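Local coordinates for Oxidored_FMN domain-containing protein ([Pseudomonas] geniculata N1, PDB 6L6J) that probably oxidises the amine 6-hydroxypseudooxynicotine, as a flavoenzyme that carries FMN and a [4Fe-4S] cluster and binds ADP, at residues R426-W439 with Y531-R543. Numbering follows the deposited sequence.
Sequences RLVRERRLPRLSAW and YYMAAVVADRLAR. With ADP (adenosine-5'-diphosphate), chain D; SO4 (sulfate ion), chain E.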
ATOM      1  N   ARG A 426       5.549   5.056  19.890  1.00 30.88           N
ATOM      2  CA  ARG A 426       4.072   5.079  19.703  1.00 28.67           C
ATOM      3  C   ARG A 426       3.571   3.681  19.331  1.00 28.61           C
ATOM      4  O   ARG A 426       2.420   3.358  19.674  1.00 31.13           O
ATOM      5  CB  ARG A 426       3.674   6.094  18.640  1.00 26.83           C
ATOM      6  CG  ARG A 426       4.223   5.786  17.255  1.00 28.58           C
ATOM      7  CD  ARG A 426       3.985   6.952  16.304  1.00 27.62           C
ATOM      8  NE  ARG A 426       2.589   7.039  15.935  1.00 25.81           N
ATOM      9  CZ  ARG A 426       2.068   7.964  15.156  1.00 26.49           C
ATOM     10  NH1 ARG A 426       2.834   8.924  14.660  1.00 28.29           N
ATOM     11  NH2 ARG A 426       0.771   7.933  14.882  1.00 25.26           N
ATOM     12  N   LEU A 427       4.411   2.862  18.706  1.00 28.78           N
ATOM     13  CA  LEU A 427       4.014   1.501  18.242  1.00 31.59           C
ATOM     14  C   LEU A 427       3.981   0.475  19.380  1.00 32.52           C
ATOM     15  O   LEU A 427       3.289  -0.536  19.187  1.00 34.07           O
ATOM     16  CB  LEU A 427       4.933   1.029  17.120  1.00 31.26           C
ATOM     17  CG  LEU A 427       4.676   1.698  15.769  1.00 31.35           C
ATOM     18  CD1 LEU A 427       5.695   1.207  14.741  1.00 30.78           C
ATOM     19  CD2 LEU A 427       3.245   1.441  15.308  1.00 27.84           C
ATOM     20  N   VAL A 428       4.654   0.710  20.512  1.00 32.79           N
ATOM     21  CA  VAL A 428       4.525  -0.189  21.702  1.00 31.46           C
ATOM     22  C   VAL A 428       3.039  -0.373  21.984  1.00 30.21           C
ATOM     23  O   VAL A 428       2.611  -1.514  21.985  1.00 30.66           O
ATOM     24  CB  VAL A 428       5.262   0.325  22.955  1.00 32.84           C
ATOM     25  CG1 VAL A 428       4.695  -0.275  24.226  1.00 31.61           C
ATOM     26  CG2 VAL A 428       6.765   0.064  22.881  1.00 35.21           C
ATOM     27  N   ARG A 429       2.287   0.722  22.177  1.00 33.25           N
ATOM     28  CA  ARG A 429       0.846   0.690  22.579  1.00 30.12           C
ATOM     29  C   ARG A 429      -0.068   0.567  21.356  1.00 30.32           C
ATOM     30  O   ARG A 429      -1.076  -0.123  21.461  1.00 33.19           O
ATOM     31  CB  ARG A 429       0.478   1.935  23.376  1.00 30.53           C
ATOM     32  CG  ARG A 429       1.060   1.958  24.780  1.00 32.65           C
ATOM     33  CD  ARG A 429       0.752   3.248  25.504  1.00 31.02           C
ATOM     34  NE  ARG A 429       1.157   4.413  24.723  1.00 30.88           N
ATOM     35  CZ  ARG A 429       0.642   5.639  24.856  1.00 33.12           C
ATOM     36  NH1 ARG A 429      -0.325   5.873  25.741  1.00 35.01           N
ATOM     37  NH2 ARG A 429       1.067   6.625  24.087  1.00 30.99           N
ATOM     38  N   GLU A 430       0.274   1.191  20.230  1.00 33.16           N
ATOM     39  CA  GLU A 430      -0.553   1.127  18.985  1.00 35.74           C
ATOM     40  C   GLU A 430      -0.668  -0.323  18.497  1.00 32.97           C
ATOM     41  O   GLU A 430      -1.791  -0.707  18.096  1.00 31.98           O
ATOM     42  CB  GLU A 430       0.011   1.992  17.846  1.00 34.74           C
ATOM     43  CG  GLU A 430      -0.362   3.451  17.935  1.00 35.03           C
ATOM     44  CD  GLU A 430      -0.170   4.244  16.648  1.00 37.07           C
ATOM     45  OE1 GLU A 430      -0.626   3.783  15.589  1.00 39.15           O
ATOM     46  OE2 GLU A 430       0.444   5.319  16.702  1.00 34.51           O
ATOM     47  N   ARG A 431       0.438  -1.081  18.497  1.00 31.81           N
ATOM     48  CA  ARG A 431       0.481  -2.474  17.941  1.00 32.96           C
ATOM     49  C   ARG A 431      -0.427  -3.398  18.754  1.00 33.36           C
ATOM     50  O   ARG A 431      -0.815  -4.432  18.196  1.00 34.26           O
ATOM     51  CB  ARG A 431       1.894  -3.069  17.910  1.00 30.99           C
ATOM     52  CG  ARG A 431       2.430  -3.506  19.266  1.00 30.14           C
ATOM     53  CD  ARG A 431       3.901  -3.848  19.217  1.00 30.05           C
ATOM     54  NE  ARG A 431       4.159  -5.017  18.369  1.00 31.74           N
ATOM     55  CZ  ARG A 431       5.368  -5.451  18.002  1.00 29.46           C
ATOM     56  NH1 ARG A 431       6.466  -4.815  18.384  1.00 28.38           N
ATOM     57  NH2 ARG A 431       5.471  -6.510  17.224  1.00 27.95           N
ATOM     58  N   ARG A 432      -0.758  -3.022  19.999  1.00 34.53           N
ATOM     59  CA  ARG A 432      -1.657  -3.779  20.921  1.00 34.57           C
ATOM     60  C   ARG A 432      -3.130  -3.371  20.776  1.00 33.26           C
ATOM     61  O   ARG A 432      -3.968  -4.019  21.426  1.00 30.74           O
ATOM     62  CB  ARG A 432      -1.203  -3.571  22.370  1.00 36.63           C
ATOM     63  CG  ARG A 432       0.042  -4.366  22.747  1.00 37.83           C
ATOM     64  CD  ARG A 432       0.737  -3.712  23.909  1.00 38.00           C
ATOM     65  NE  ARG A 432       1.776  -4.543  24.479  1.00 40.90           N
ATOM     66  CZ  ARG A 432       3.060  -4.567  24.107  1.00 43.21           C
ATOM     67  NH1 ARG A 432       3.500  -3.824  23.103  1.00 45.00           N
ATOM     68  NH2 ARG A 432       3.912  -5.362  24.742  1.00 42.07           N
ATOM     69  N   LEU A 433      -3.447  -2.335  19.989  1.00 33.94           N
ATOM     70  CA  LEU A 433      -4.855  -1.960  19.681  1.00 34.66           C
ATOM     71  C   LEU A 433      -5.414  -2.925  18.639  1.00 35.25           C
ATOM     72  O   LEU A 433      -4.675  -3.445  17.806  1.00 37.29           O
ATOM     73  CB  LEU A 433      -4.920  -0.525  19.154  1.00 36.41           C
ATOM     74  CG  LEU A 433      -4.611   0.578  20.158  1.00 35.44           C
ATOM     75  CD1 LEU A 433      -4.606   1.921  19.456  1.00 35.13           C
ATOM     76  CD2 LEU A 433      -5.599   0.568  21.312  1.00 34.49           C
ATOM     77  N   PRO A 434      -6.741  -3.176  18.611  1.00 35.40           N
ATOM     78  CA  PRO A 434      -7.310  -4.150  17.684  1.00 34.69           C
ATOM     79  C   PRO A 434      -6.989  -3.818  16.216  1.00 35.59           C
ATOM     80  O   PRO A 434      -7.155  -2.687  15.790  1.00 35.72           O
ATOM     81  CB  PRO A 434      -8.823  -4.068  17.931  1.00 34.47           C
ATOM     82  CG  PRO A 434      -8.943  -3.487  19.315  1.00 33.96           C
ATOM     83  CD  PRO A 434      -7.778  -2.522  19.425  1.00 35.13           C
ATOM     84  N   ARG A 435      -6.497  -4.845  15.534  1.00 33.16           N
ATOM     85  CA  ARG A 435      -6.199  -5.019  14.082  1.00 34.18           C
ATOM     86  C   ARG A 435      -5.004  -4.173  13.643  1.00 31.52           C
ATOM     87  O   ARG A 435      -4.743  -4.165  12.436  1.00 32.80           O
ATOM     88  CB  ARG A 435      -7.455  -4.996  13.202  1.00 33.67           C
ATOM     89  CG  ARG A 435      -8.258  -3.720  13.104  1.00 33.21           C
ATOM     90  CD  ARG A 435      -9.760  -4.007  13.098  1.00 32.38           C
ATOM     91  NE  ARG A 435     -10.095  -5.136  12.258  1.00 36.41           N
ATOM     92  CZ  ARG A 435     -11.245  -5.805  12.258  1.00 38.31           C
ATOM     93  NH1 ARG A 435     -12.237  -5.433  13.037  1.00 38.90           N
ATOM     94  NH2 ARG A 435     -11.416  -6.833  11.440  1.00 37.24           N
ATOM     95  N   LEU A 436      -4.177  -3.720  14.588  1.00 30.01           N
ATOM     96  CA  LEU A 436      -2.941  -2.952  14.297  1.00 30.26           C
ATOM     97  C   LEU A 436      -1.710  -3.783  14.641  1.00 31.71           C
ATOM     98  O   LEU A 436      -0.633  -3.214  14.757  1.00 38.55           O
ATOM     99  CB  LEU A 436      -2.941  -1.660  15.122  1.00 32.83           C
ATOM    100  CG  LEU A 436      -3.839  -0.528  14.634  1.00 30.92           C
ATOM    101  CD1 LEU A 436      -3.349   0.777  15.223  1.00 32.79           C
ATOM    102  CD2 LEU A 436      -3.890  -0.445  13.112  1.00 32.65           C
ATOM    103  N   SER A 437      -1.851  -5.095  14.757  1.00 33.64           N
ATOM    104  CA  SER A 437      -0.789  -6.011  15.248  1.00 31.66           C
ATOM    105  C   SER A 437       0.400  -6.035  14.290  1.00 30.90           C
ATOM    106  O   SER A 437       1.538  -5.877  14.786  1.00 31.18           O
ATOM    107  CB  SER A 437      -1.323  -7.391  15.471  1.00 29.69           C
ATOM    108  OG  SER A 437      -0.357  -8.158  16.138  1.00 29.77           O
ATOM    109  N   ALA A 438       0.155  -6.271  12.993  1.00 30.83           N
ATOM    110  CA  ALA A 438       1.198  -6.343  11.930  1.00 30.79           C
ATOM    111  C   ALA A 438       2.096  -5.088  11.913  1.00 31.83           C
ATOM    112  O   ALA A 438       3.227  -5.200  11.474  1.00 34.33           O
ATOM    113  CB  ALA A 438       0.548  -6.519  10.586  1.00 31.72           C
ATOM    114  N   TRP A 439       1.627  -3.920  12.369  1.00 31.54           N
ATOM    115  CA  TRP A 439       2.417  -2.658  12.295  1.00 34.00           C
ATOM    116  C   TRP A 439       3.613  -2.730  13.260  1.00 34.71           C
ATOM    117  O   TRP A 439       4.494  -1.864  13.150  1.00 32.21           O
ATOM    118  CB  TRP A 439       1.545  -1.406  12.514  1.00 33.27           C
ATOM    119  CG  TRP A 439       0.438  -1.246  11.505  1.00 34.29           C
ATOM    120  CD1 TRP A 439      -0.115  -2.202  10.686  1.00 34.14           C
ATOM    121  CD2 TRP A 439      -0.302  -0.051  11.249  1.00 32.32           C
ATOM    122  NE1 TRP A 439      -1.125  -1.675   9.932  1.00 31.07           N
ATOM    123  CE2 TRP A 439      -1.270  -0.358  10.271  1.00 32.10           C
ATOM    124  CE3 TRP A 439      -0.244   1.241  11.772  1.00 37.30           C
ATOM    125  CZ2 TRP A 439      -2.177   0.590   9.809  1.00 34.22           C
ATOM    126  CZ3 TRP A 439      -1.148   2.177  11.323  1.00 37.77           C
ATOM    127  CH2 TRP A 439      -2.101   1.850  10.353  1.00 37.07           C
ATOM    128  N   TYR A 531      -8.135   9.362   9.908  1.00 28.29           N
ATOM    129  CA  TYR A 531      -7.427   8.095   9.551  1.00 27.77           C
ATOM    130  C   TYR A 531      -7.899   6.949  10.466  1.00 28.79           C
ATOM    131  O   TYR A 531      -9.093   6.880  10.744  1.00 45.66           O
ATOM    132  CB  TYR A 531      -5.937   8.442   9.479  1.00 26.22           C
ATOM    133  CG  TYR A 531      -5.048   7.390   8.877  1.00 27.15           C
ATOM    134  CD1 TYR A 531      -5.556   6.325   8.154  1.00 27.24           C
ATOM    135  CD2 TYR A 531      -3.681   7.430   9.066  1.00 30.09           C
ATOM    136  CE1 TYR A 531      -4.735   5.331   7.651  1.00 27.69           C
ATOM    137  CE2 TYR A 531      -2.839   6.459   8.536  1.00 29.09           C
ATOM    138  CZ  TYR A 531      -3.365   5.393   7.833  1.00 28.53           C
ATOM    139  OH  TYR A 531      -2.547   4.421   7.308  1.00 27.20           O
ATOM    140  N   TYR A 532      -7.015   6.110  10.991  1.00 27.64           N
ATOM    141  CA  TYR A 532      -7.375   4.834  11.671  1.00 28.06           C
ATOM    142  C   TYR A 532      -7.581   4.997  13.183  1.00 27.44           C
ATOM    143  O   TYR A 532      -8.256   4.154  13.764  1.00 30.78           O
ATOM    144  CB  TYR A 532      -6.252   3.819  11.448  1.00 27.49           C
ATOM    145  CG  TYR A 532      -4.930   4.240  12.041  1.00 25.85           C
ATOM    146  CD1 TYR A 532      -4.031   4.991  11.309  1.00 27.24           C
ATOM    147  CD2 TYR A 532      -4.565   3.873  13.323  1.00 26.95           C
ATOM    148  CE1 TYR A 532      -2.795   5.356  11.816  1.00 26.66           C
ATOM    149  CE2 TYR A 532      -3.339   4.231  13.852  1.00 27.23           C
ATOM    150  CZ  TYR A 532      -2.447   4.976  13.099  1.00 27.12           C
ATOM    151  OH  TYR A 532      -1.236   5.328  13.630  1.00 25.91           O
ATOM    152  N   MET A 533      -6.980   6.000  13.828  1.00 26.52           N
ATOM    153  CA  MET A 533      -6.886   6.028  15.309  1.00 25.89           C
ATOM    154  C   MET A 533      -8.277   6.048  15.950  1.00 25.41           C
ATOM    155  O   MET A 533      -8.466   5.384  16.980  1.00 26.68           O
ATOM    156  CB  MET A 533      -6.103   7.231  15.817  1.00 27.54           C
ATOM    157  CG  MET A 533      -5.988   7.281  17.336  1.00 29.58           C
ATOM    158  SD  MET A 533      -5.411   5.728  18.102  1.00 31.69           S
ATOM    159  CE  MET A 533      -3.634   5.953  18.017  1.00 31.07           C
ATOM    160  N   ALA A 534      -9.225   6.764  15.378  1.00 25.09           N
ATOM    161  CA  ALA A 534     -10.580   6.876  15.958  1.00 26.92           C
ATOM    162  C   ALA A 534     -11.361   5.593  15.677  1.00 27.76           C
ATOM    163  O   ALA A 534     -12.106   5.171  16.586  1.00 27.97           O
ATOM    164  CB  ALA A 534     -11.293   8.101  15.446  1.00 26.59           C
ATOM    165  N   ALA A 535     -11.233   5.011  14.479  1.00 26.56           N
ATOM    166  CA  ALA A 535     -11.967   3.776  14.110  1.00 27.25           C
ATOM    167  C   ALA A 535     -11.427   2.644  14.986  1.00 27.70           C
ATOM    168  O   ALA A 535     -12.210   1.749  15.394  1.00 31.75           O
ATOM    169  CB  ALA A 535     -11.838   3.438  12.642  1.00 26.18           C
ATOM    170  N   VAL A 536     -10.143   2.702  15.294  1.00 23.88           N
ATOM    171  CA  VAL A 536      -9.478   1.639  16.093  1.00 25.69           C
ATOM    172  C   VAL A 536      -9.958   1.747  17.548  1.00 25.63           C
ATOM    173  O   VAL A 536     -10.197   0.687  18.157  1.00 25.57           O
ATOM    174  CB  VAL A 536      -7.942   1.684  15.922  1.00 24.12           C
ATOM    175  CG1 VAL A 536      -7.219   0.706  16.824  1.00 22.95           C
ATOM    176  CG2 VAL A 536      -7.553   1.416  14.478  1.00 24.52           C
ATOM    177  N   VAL A 537     -10.117   2.955  18.093  1.00 26.70           N
ATOM    178  CA  VAL A 537     -10.524   3.108  19.522  1.00 27.62           C
ATOM    179  C   VAL A 537     -11.973   2.629  19.613  1.00 26.50           C
ATOM    180  O   VAL A 537     -12.266   1.838  20.506  1.00 25.95           O
ATOM    181  CB  VAL A 537     -10.300   4.514  20.121  1.00 26.55           C
ATOM    182  CG1 VAL A 537      -8.856   4.958  20.018  1.00 27.71           C
ATOM    183  CG2 VAL A 537     -11.184   5.556  19.526  1.00 28.91           C
ATOM    184  N   ALA A 538     -12.801   3.006  18.646  1.00 27.79           N
ATOM    185  CA  ALA A 538     -14.217   2.583  18.538  1.00 28.45           C
ATOM    186  C   ALA A 538     -14.286   1.064  18.680  1.00 30.63           C
ATOM    187  O   ALA A 538     -14.993   0.570  19.571  1.00 31.15           O
ATOM    188  CB  ALA A 538     -14.801   3.042  17.219  1.00 28.66           C
ATOM    189  N   ASP A 539     -13.517   0.359  17.846  1.00 34.70           N
ATOM    190  CA  ASP A 539     -13.447  -1.122  17.814  1.00 34.03           C
ATOM    191  C   ASP A 539     -13.077  -1.618  19.209  1.00 33.83           C
ATOM    192  O   ASP A 539     -13.809  -2.442  19.748  1.00 37.72           O
ATOM    193  CB  ASP A 539     -12.453  -1.613  16.767  1.00 36.23           C
ATOM    194  CG  ASP A 539     -12.761  -3.012  16.267  1.00 40.59           C
ATOM    195  OD1 ASP A 539     -12.975  -3.903  17.110  1.00 43.47           O
ATOM    196  OD2 ASP A 539     -12.834  -3.184  15.042  1.00 42.10           O
ATOM    197  N   ARG A 540     -11.979  -1.113  19.760  1.00 32.13           N
ATOM    198  CA  ARG A 540     -11.486  -1.456  21.117  1.00 31.57           C
ATOM    199  C   ARG A 540     -12.630  -1.315  22.119  1.00 31.71           C
ATOM    200  O   ARG A 540     -12.780  -2.211  22.974  1.00 33.89           O
ATOM    201  CB  ARG A 540     -10.326  -0.532  21.490  1.00 34.58           C
ATOM    202  CG  ARG A 540      -9.752  -0.766  22.874  1.00 37.52           C
ATOM    203  CD  ARG A 540      -8.880  -1.997  22.890  1.00 43.52           C
ATOM    204  NE  ARG A 540      -8.260  -2.149  24.200  1.00 48.99           N
ATOM    205  CZ  ARG A 540      -8.731  -2.911  25.196  1.00 51.83           C
ATOM    206  NH1 ARG A 540      -9.844  -3.629  25.038  1.00 43.54           N
ATOM    207  NH2 ARG A 540      -8.056  -2.951  26.342  1.00 50.78           N
ATOM    208  N   LEU A 541     -13.402  -0.230  22.008  1.00 30.38           N
ATOM    209  CA  LEU A 541     -14.434   0.167  22.993  1.00 29.42           C
ATOM    210  C   LEU A 541     -15.682  -0.697  22.837  1.00 32.64           C
ATOM    211  O   LEU A 541     -16.285  -1.075  23.873  1.00 35.93           O
ATOM    212  CB  LEU A 541     -14.794   1.633  22.781  1.00 29.47           C
ATOM    213  CG  LEU A 541     -13.774   2.661  23.256  1.00 27.76           C
ATOM    214  CD1 LEU A 541     -14.108   4.016  22.658  1.00 27.54           C
ATOM    215  CD2 LEU A 541     -13.738   2.746  24.779  1.00 27.99           C
ATOM    216  N   ALA A 542     -16.108  -0.969  21.606  1.00 32.27           N
ATOM    217  CA  ALA A 542     -17.286  -1.836  21.370  1.00 32.84           C
ATOM    218  C   ALA A 542     -16.965  -3.229  21.960  1.00 33.75           C
ATOM    219  O   ALA A 542     -17.817  -3.791  22.709  1.00 35.85           O
ATOM    220  CB  ALA A 542     -17.651  -1.871  19.900  1.00 30.47           C
ATOM    221  N   ARG A 543     -15.748  -3.717  21.730  1.00 28.62           N
ATOM    222  CA  ARG A 543     -15.270  -5.041  22.206  1.00 30.72           C
ATOM    223  C   ARG A 543     -15.121  -5.087  23.727  1.00 27.84           C
ATOM    224  O   ARG A 543     -14.941  -6.169  24.226  1.00 26.01           O
ATOM    225  CB  ARG A 543     -13.890  -5.376  21.627  1.00 30.64           C
ATOM    226  CG  ARG A 543     -13.891  -5.675  20.142  1.00 31.47           C
ATOM    227  CD  ARG A 543     -12.518  -6.177  19.777  1.00 37.48           C
ATOM    228  NE  ARG A 543     -12.202  -5.995  18.369  1.00 42.14           N
ATOM    229  CZ  ARG A 543     -11.216  -6.611  17.735  1.00 41.42           C
ATOM    230  NH1 ARG A 543     -10.445  -7.458  18.399  1.00 43.29           N
ATOM    231  NH2 ARG A 543     -11.016  -6.371  16.448  1.00 40.24           N
TER
HETATM  232  PB  ADP D 703       8.158   8.902  16.185  1.00 31.73           P
HETATM  233  O1B ADP D 703       9.284   7.896  16.240  1.00 30.66           O
HETATM  234  O2B ADP D 703       7.016   8.489  15.257  1.00 29.63           O
HETATM  235  O3B ADP D 703       8.651  10.303  15.924  1.00 34.39           O
HETATM  236  PA  ADP D 703       7.334   7.985  18.843  1.00 30.59           P
HETATM  237  O1A ADP D 703       7.113   6.643  18.229  1.00 29.62           O
HETATM  238  O2A ADP D 703       6.277   8.558  19.710  1.00 29.48           O
HETATM  239  O3A ADP D 703       7.542   9.024  17.659  1.00 31.62           O
HETATM  240  O5' ADP D 703       8.770   8.008  19.580  1.00 31.25           O
HETATM  241  C5' ADP D 703       9.019   8.799  20.766  1.00 30.95           C
HETATM  242  C4' ADP D 703       9.733   7.954  21.792  1.00 32.04           C
HETATM  243  O4' ADP D 703      10.743   8.773  22.442  1.00 32.12           O
HETATM  244  C3' ADP D 703       8.852   7.416  22.934  1.00 34.70           C
HETATM  245  O3' ADP D 703       9.267   6.141  23.410  1.00 30.89           O
HETATM  246  C2' ADP D 703       9.061   8.495  24.004  1.00 36.46           C
HETATM  247  O2' ADP D 703       8.676   8.138  25.316  1.00 35.78           O
HETATM  248  C1' ADP D 703      10.566   8.677  23.837  1.00 36.10           C
HETATM  249  N9  ADP D 703      11.115   9.851  24.516  1.00 37.54           N
HETATM  250  C8  ADP D 703      10.544  11.095  24.661  1.00 36.13           C
HETATM  251  N7  ADP D 703      11.285  11.926  25.349  1.00 37.43           N
HETATM  252  C5  ADP D 703      12.408  11.179  25.701  1.00 39.11           C
HETATM  253  C6  ADP D 703      13.576  11.485  26.439  1.00 38.91           C
HETATM  254  N6  ADP D 703      13.828  12.675  26.967  1.00 36.06           N
HETATM  255  N1  ADP D 703      14.503  10.507  26.594  1.00 40.13           N
HETATM  256  C2  ADP D 703      14.261   9.312  26.047  1.00 38.08           C
HETATM  257  N3  ADP D 703      13.212   8.915  25.333  1.00 36.26           N
HETATM  258  C4  ADP D 703      12.312   9.901  25.191  1.00 35.85           C
HETATM  259  S   SO4 E 704       1.287  -7.159  27.453  0.50 61.84           S
HETATM  260  O1  SO4 E 704       2.251  -8.232  27.193  1.00120.49           O
HETATM  261  O2  SO4 E 704       1.728  -5.909  26.823  1.00143.65           O
HETATM  262  O3  SO4 E 704      -0.009  -7.544  26.899  1.00 92.03           O
HETATM  263  O4  SO4 E 704       1.165  -6.959  28.895  1.00 78.76           O
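Y532 and E430 meet through a buried hydrogen bond that couples an ADP-binding arginine to the neighbouring domain, a worked example of a polar link beside an apolar seam. From CB of Y532, chi1 of 62° places CG between the backbone N and the carbonyl carbon, near CH2 of W439. The CZ3-CH2 edge of W439 comes down on the ring face above CD1 and CE1, a T-shaped pair with planes at 73°, while CD1 of L436 meets CD2 and CE2 at the other margin of the ring, CE2 at 3.7 Å. CZ lies near CZ3 of W439, and the tip, OH, donates to OE1 of E430 at 2.6 Å, reaching it on the syn side, 22° out of the carboxylate plane. OE2 takes both NE and NH2 of R426, side-on in the guanidinium plane, NE at 2.9 Å. R426 also pairs with D646, while its backbone N donates to ADP O1A at 2.8 Å. An alanine in place of E430 would probably leave the Y532 hydroxyl without its acceptor and NE and NH2 of R426 without their carboxylate, with D646 still holding NH1.

Farther along helix 533-542, CG1 of V536 packs on CB of L433 at 3.5 Å. The P434 ring lies against the R540 side chain, and its CB sits over the centre of the R543 guanidinium face. D539 closes this end, OD2 accepting from NH1 of R435 at 3.1 Å and OD1 from NE of R543, so one carboxylate is shared by two arginines in a salt-bridge network, offsetting the closeness of their charges; R435 NE also donates to the carbonyl O of R271. An apolar seam with a carboxylate at each end thus joins the Rossmann-like and OYE-like second α/β domains, consistent with Y532 steadying E430, and through it R426, from the second domain.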